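Local coordinates for protein yersinopine synthase (Yersinia pestis, PDB 6C4M) that catalyses the NADPH-dependent reductive condensation of pyruvate with an amino-acid intermediate, the last step in making the metallophore yersinopine, at residues A[209-220]-A[237-247]. Residues are numbered along the deposited sequence; the frame is centred on the assembly and turned at random.
Sequences FKQRIYLANQWG and HHIDTLPCSNL
Arg212 through Leu215 pair in parallel with Asp240 through Pro243, the axes of the short strand segments coming within 4.7 Å and inclined at 27°, joined by five backbone hydrogen bonds that begin at Asp240 N to Gln211 O (2.9 Å) and end at Cys244 N to Leu215 O. On the face that carries Arg212, Tyr214, Asp240 and Leu242, the Leu242 methyl CD2 lies 3.4 Å from Tyr214 CE2, the two side chains pointing the same way. The other methyl, CD1, meets the guanidinium of Arg212 at its edge, in plane. Bent at chi3 (86°), the Arg212 chain carries NH1 to Asp240 OD2 in a salt bridge whose hydrogen bond is weak (3.3 Å). Cys244 SG sits at the edge of the Tyr214 ring, 5.2 Å from its centroid, while the phenol hydroxyl is held by Asp328. This pairing closes a beta-alpha-beta unit: helix 225-235 links the two strands and packs on the opposite face, where Leu215 touches Met227 and Leu230, and the Thr241 and Thr231 hydroxyls are hydrogen-bonded. Ahead of the paired residues, the His237 imidazole lies over the Phe209 ring in an offset stack, with centroids 3.8 Å apart and planes at 14°; His237 CB adds a CH-pi contact over the same ring. Hydrogen bonds from NE2 to Asp40 and between ND1 and Thr83 probably fix the rotation of the imidazole. Ile239 places CG2 alongside Ile213 CG1 at 3.9 Å. Beyond the paired residues, Leu247 rests CD1 against Gln218 CB (3.7 Å), and one water bridges Gln218 O and Leu247 N.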
loop_
_atom_site.group_PDB
_atom_site.type_symbol
_atom_site.label_atom_id
_atom_site.label_comp_id
_atom_site.label_asym_id
_atom_site.label_seq_id
_atom_site.Cartn_x
_atom_site.Cartn_y
_atom_site.Cartn_z
ATOM N N PHE A 209 -22.154 11.915 -7.476
ATOM C CA PHE A 209 -23.309 11.457 -6.716
ATOM C C PHE A 209 -23.047 10.048 -6.191
ATOM O O PHE A 209 -22.343 9.257 -6.824
ATOM C CB PHE A 209 -24.582 11.488 -7.580
ATOM C CG PHE A 209 -25.017 12.886 -7.953
ATOM C CD1 PHE A 209 -25.591 13.719 -7.011
ATOM C CD2 PHE A 209 -24.819 13.369 -9.231
ATOM C CE1 PHE A 209 -25.972 15.002 -7.348
ATOM C CE2 PHE A 209 -25.189 14.640 -9.575
ATOM C CZ PHE A 209 -25.774 15.466 -8.637
ATOM N N LYS A 210 -23.609 9.742 -5.021
ATOM C CA LYS A 210 -23.498 8.399 -4.469
ATOM C C LYS A 210 -24.331 7.424 -5.300
ATOM O O LYS A 210 -25.263 7.820 -5.996
ATOM C CB LYS A 210 -23.967 8.363 -3.012
ATOM C CG LYS A 210 -23.176 9.252 -2.020
ATOM C CD LYS A 210 -21.805 8.768 -1.708
ATOM C CE LYS A 210 -21.143 9.741 -0.723
ATOM N NZ LYS A 210 -19.651 9.487 -0.577
ATOM N N GLN A 211 -24.009 6.126 -5.202
ATOM C CA GLN A 211 -24.786 5.133 -5.951
ATOM C C GLN A 211 -26.042 4.697 -5.202
ATOM O O GLN A 211 -27.072 4.418 -5.835
ATOM C CB GLN A 211 -23.933 3.911 -6.312
ATOM C CG GLN A 211 -23.174 3.263 -5.169
ATOM C CD GLN A 211 -22.192 2.177 -5.651
ATOM O OE1 GLN A 211 -21.011 2.181 -5.291
ATOM N NE2 GLN A 211 -22.688 1.244 -6.452
ATOM N N ARG A 212 -25.994 4.612 -3.871
ATOM C CA ARG A 212 -27.218 4.362 -3.129
ATOM C C ARG A 212 -27.170 5.020 -1.755
ATOM O O ARG A 212 -26.103 5.325 -1.208
ATOM C CB ARG A 212 -27.515 2.858 -3.005
ATOM C CG ARG A 212 -26.552 1.999 -2.221
ATOM C CD ARG A 212 -26.927 0.508 -2.470
ATOM N NE ARG A 212 -26.286 -0.017 -3.677
ATOM C CZ ARG A 212 -26.865 -0.268 -4.846
ATOM N NH1 ARG A 212 -28.173 -0.093 -5.038
ATOM N NH2 ARG A 212 -26.116 -0.725 -5.845
ATOM N N ILE A 213 -28.372 5.255 -1.233
ATOM C CA ILE A 213 -28.608 5.787 0.095
ATOM C C ILE A 213 -29.605 4.866 0.769
ATOM O O ILE A 213 -30.559 4.395 0.137
ATOM C CB ILE A 213 -29.162 7.224 0.037
ATOM C CG1 ILE A 213 -28.164 8.185 -0.623
ATOM C CG2 ILE A 213 -29.523 7.699 1.399
ATOM C CD1 ILE A 213 -26.829 8.313 0.103
ATOM N N TYR A 214 -29.391 4.610 2.044
ATOM C CA TYR A 214 -30.316 3.836 2.851
ATOM C C TYR A 214 -31.171 4.814 3.642
ATOM O O TYR A 214 -30.652 5.793 4.174
ATOM C CB TYR A 214 -29.567 2.902 3.803
ATOM C CG TYR A 214 -28.773 1.835 3.107
ATOM C CD1 TYR A 214 -27.479 2.080 2.676
ATOM C CD2 TYR A 214 -29.318 0.578 2.867
ATOM C CE1 TYR A 214 -26.748 1.103 2.022
ATOM C CE2 TYR A 214 -28.586 -0.407 2.209
ATOM C CZ TYR A 214 -27.297 -0.135 1.815
ATOM O OH TYR A 214 -26.578 -1.087 1.156
ATOM N N LEU A 215 -32.480 4.584 3.698
ATOM C CA LEU A 215 -33.282 5.462 4.527
ATOM C C LEU A 215 -34.421 4.693 5.175
ATOM O O LEU A 215 -34.709 3.545 4.826
ATOM C CB LEU A 215 -33.767 6.665 3.724
ATOM C CG LEU A 215 -34.636 6.454 2.484
ATOM C CD1 LEU A 215 -35.933 5.924 2.855
ATOM C CD2 LEU A 215 -34.836 7.781 1.760
ATOM N N ALA A 216 -35.075 5.359 6.130
ATOM C CA ALA A 216 -36.199 4.790 6.864
ATOM C C ALA A 216 -36.889 5.915 7.623
ATOM O O ALA A 216 -36.289 6.956 7.893
ATOM C CB ALA A 216 -35.734 3.701 7.845
ATOM N N ASN A 217 -38.172 5.710 7.930
ATOM C CA ASN A 217 -38.871 6.504 8.926
ATOM C C ASN A 217 -39.112 5.638 10.149
ATOM O O ASN A 217 -38.790 4.452 10.171
ATOM C CB ASN A 217 -40.179 7.058 8.370
ATOM C CG ASN A 217 -41.141 5.969 7.955
ATOM O OD1 ASN A 217 -41.267 4.941 8.621
ATOM N ND2 ASN A 217 -41.838 6.200 6.858
ATOM N N GLN A 218 -39.629 6.255 11.194
ATOM C CA GLN A 218 -39.733 5.540 12.449
ATOM C C GLN A 218 -40.667 4.346 12.363
ATOM O O GLN A 218 -40.582 3.455 13.211
ATOM C CB GLN A 218 -40.191 6.487 13.563
ATOM C CG GLN A 218 -41.632 7.041 13.467
ATOM C CD GLN A 218 -41.697 8.406 12.790
ATOM O OE1 GLN A 218 -41.124 8.621 11.727
ATOM N NE2 GLN A 218 -42.375 9.347 13.432
ATOM N N TRP A 219 -41.571 4.309 11.382
ATOM C CA TRP A 219 -42.510 3.201 11.277
ATOM C C TRP A 219 -42.003 2.078 10.370
ATOM O O TRP A 219 -42.639 1.023 10.294
ATOM C CB TRP A 219 -43.881 3.722 10.782
ATOM C CG TRP A 219 -44.388 4.898 11.598
ATOM C CD1 TRP A 219 -44.766 4.887 12.910
ATOM C CD2 TRP A 219 -44.553 6.250 11.150
ATOM N NE1 TRP A 219 -45.159 6.138 13.303
ATOM C CE2 TRP A 219 -45.020 6.998 12.248
ATOM C CE3 TRP A 219 -44.348 6.897 9.927
ATOM C CZ2 TRP A 219 -45.288 8.363 12.167
ATOM C CZ3 TRP A 219 -44.614 8.254 9.841
ATOM C CH2 TRP A 219 -45.078 8.979 10.963
ATOM N N GLY A 220 -40.863 2.261 9.705
ATOM C CA GLY A 220 -40.453 1.300 8.688
ATOM C C GLY A 220 -41.389 1.250 7.494
ATOM O O GLY A 220 -41.387 0.266 6.749
ATOM N N HIS A 237 -30.652 11.846 -10.138
ATOM C CA HIS A 237 -29.213 11.648 -10.244
ATOM C C HIS A 237 -28.854 10.169 -10.237
ATOM O O HIS A 237 -27.688 9.812 -10.046
ATOM C CB HIS A 237 -28.491 12.394 -9.117
ATOM C CG HIS A 237 -28.774 13.860 -9.106
ATOM N ND1 HIS A 237 -28.433 14.689 -10.155
ATOM C CD2 HIS A 237 -29.425 14.640 -8.203
ATOM C CE1 HIS A 237 -28.830 15.923 -9.883
ATOM N NE2 HIS A 237 -29.443 15.919 -8.710
ATOM N N HIS A 238 -29.842 9.305 -10.467
ATOM C CA HIS A 238 -29.631 7.868 -10.586
ATOM C C HIS A 238 -29.165 7.265 -9.280
ATOM O O HIS A 238 -28.505 6.232 -9.265
ATOM C CB HIS A 238 -28.643 7.536 -11.706
ATOM C CG HIS A 238 -29.049 8.103 -13.029
ATOM N ND1 HIS A 238 -30.356 8.421 -13.323
ATOM C CD2 HIS A 238 -28.324 8.439 -14.122
ATOM C CE1 HIS A 238 -30.424 8.912 -14.547
ATOM N NE2 HIS A 238 -29.205 8.936 -15.052
ATOM N N ILE A 239 -29.524 7.908 -8.180
ATOM C CA ILE A 239 -29.204 7.422 -6.852
ATOM C C ILE A 239 -30.289 6.440 -6.448
ATOM O O ILE A 239 -31.474 6.793 -6.399
ATOM C CB ILE A 239 -29.108 8.589 -5.853
ATOM C CG1 ILE A 239 -28.037 9.582 -6.308
ATOM C CG2 ILE A 239 -28.848 8.083 -4.446
ATOM C CD1 ILE A 239 -28.234 10.962 -5.703
ATOM N N ASP A 240 -29.895 5.223 -6.109
ATOM C CA ASP A 240 -30.868 4.272 -5.599
ATOM C C ASP A 240 -31.184 4.564 -4.144
ATOM O O ASP A 240 -30.323 4.982 -3.371
ATOM C CB ASP A 240 -30.347 2.844 -5.745
ATOM C CG ASP A 240 -30.275 2.413 -7.196
ATOM O OD1 ASP A 240 -31.131 2.885 -7.978
ATOM O OD2 ASP A 240 -29.367 1.636 -7.546
ATOM N N THR A 241 -32.432 4.324 -3.775
ATOM C CA THR A 241 -32.885 4.468 -2.404
ATOM C C THR A 241 -33.337 3.110 -1.891
ATOM O O THR A 241 -34.118 2.415 -2.545
ATOM C CB THR A 241 -34.018 5.481 -2.315
ATOM O OG1 THR A 241 -35.027 5.170 -3.297
ATOM C CG2 THR A 241 -33.461 6.868 -2.570
ATOM N N LEU A 242 -32.831 2.731 -0.736
ATOM C CA LEU A 242 -33.079 1.413 -0.170
ATOM C C LEU A 242 -33.739 1.565 1.194
ATOM O O LEU A 242 -33.098 2.054 2.146
ATOM C CB LEU A 242 -31.784 0.635 -0.043
ATOM C CG LEU A 242 -31.230 -0.175 -1.225
ATOM C CD1 LEU A 242 -30.825 0.725 -2.377
ATOM C CD2 LEU A 242 -30.035 -0.995 -0.766
ATOM N N PRO A 243 -34.991 1.165 1.341
ATOM C CA PRO A 243 -35.716 1.387 2.594
ATOM C C PRO A 243 -35.373 0.337 3.630
ATOM O O PRO A 243 -35.124 -0.820 3.300
ATOM C CB PRO A 243 -37.177 1.276 2.161
ATOM C CG PRO A 243 -37.126 0.321 1.003
ATOM C CD PRO A 243 -35.852 0.619 0.284
ATOM N N CYS A 244 -35.370 0.750 4.899
ATOM C CA CYS A 244 -34.942 -0.113 5.990
ATOM C C CYS A 244 -36.074 -0.282 6.992
ATOM O O CYS A 244 -37.070 0.433 6.945
ATOM C CB CYS A 244 -33.680 0.454 6.661
ATOM S SG CYS A 244 -32.320 0.653 5.447
ATOM N N SER A 245 -35.902 -1.227 7.928
ATOM C CA SER A 245 -37.001 -1.593 8.826
ATOM C C SER A 245 -37.249 -0.522 9.875
ATOM O O SER A 245 -38.345 -0.439 10.429
ATOM C CB SER A 245 -36.719 -2.914 9.546
ATOM O OG SER A 245 -36.437 -3.946 8.634
ATOM N N ASN A 246 -36.229 0.259 10.201
ATOM C CA ASN A 246 -36.345 1.294 11.209
ATOM C C ASN A 246 -35.203 2.276 10.995
ATOM O O ASN A 246 -34.351 2.090 10.115
ATOM C CB ASN A 246 -36.363 0.683 12.616
ATOM C CG ASN A 246 -35.164 -0.182 12.896
ATOM O OD1 ASN A 246 -34.034 0.295 12.909
ATOM N ND2 ASN A 246 -35.405 -1.471 13.134
ATOM N N LEU A 247 -35.187 3.319 11.821
ATOM C CA LEU A 247 -34.230 4.407 11.649
ATOM C C LEU A 247 -32.803 3.896 11.829
ATOM O O LEU A 247 -31.933 4.150 10.993
ATOM C CB LEU A 247 -34.535 5.537 12.646
ATOM C CG LEU A 247 -35.901 6.184 12.377
ATOM C CD1 LEU A 247 -36.499 6.828 13.644
ATOM C CD2 LEU A 247 -35.791 7.211 11.212
HETATM O O HOH W 1 -37.456 3.504 14.039
#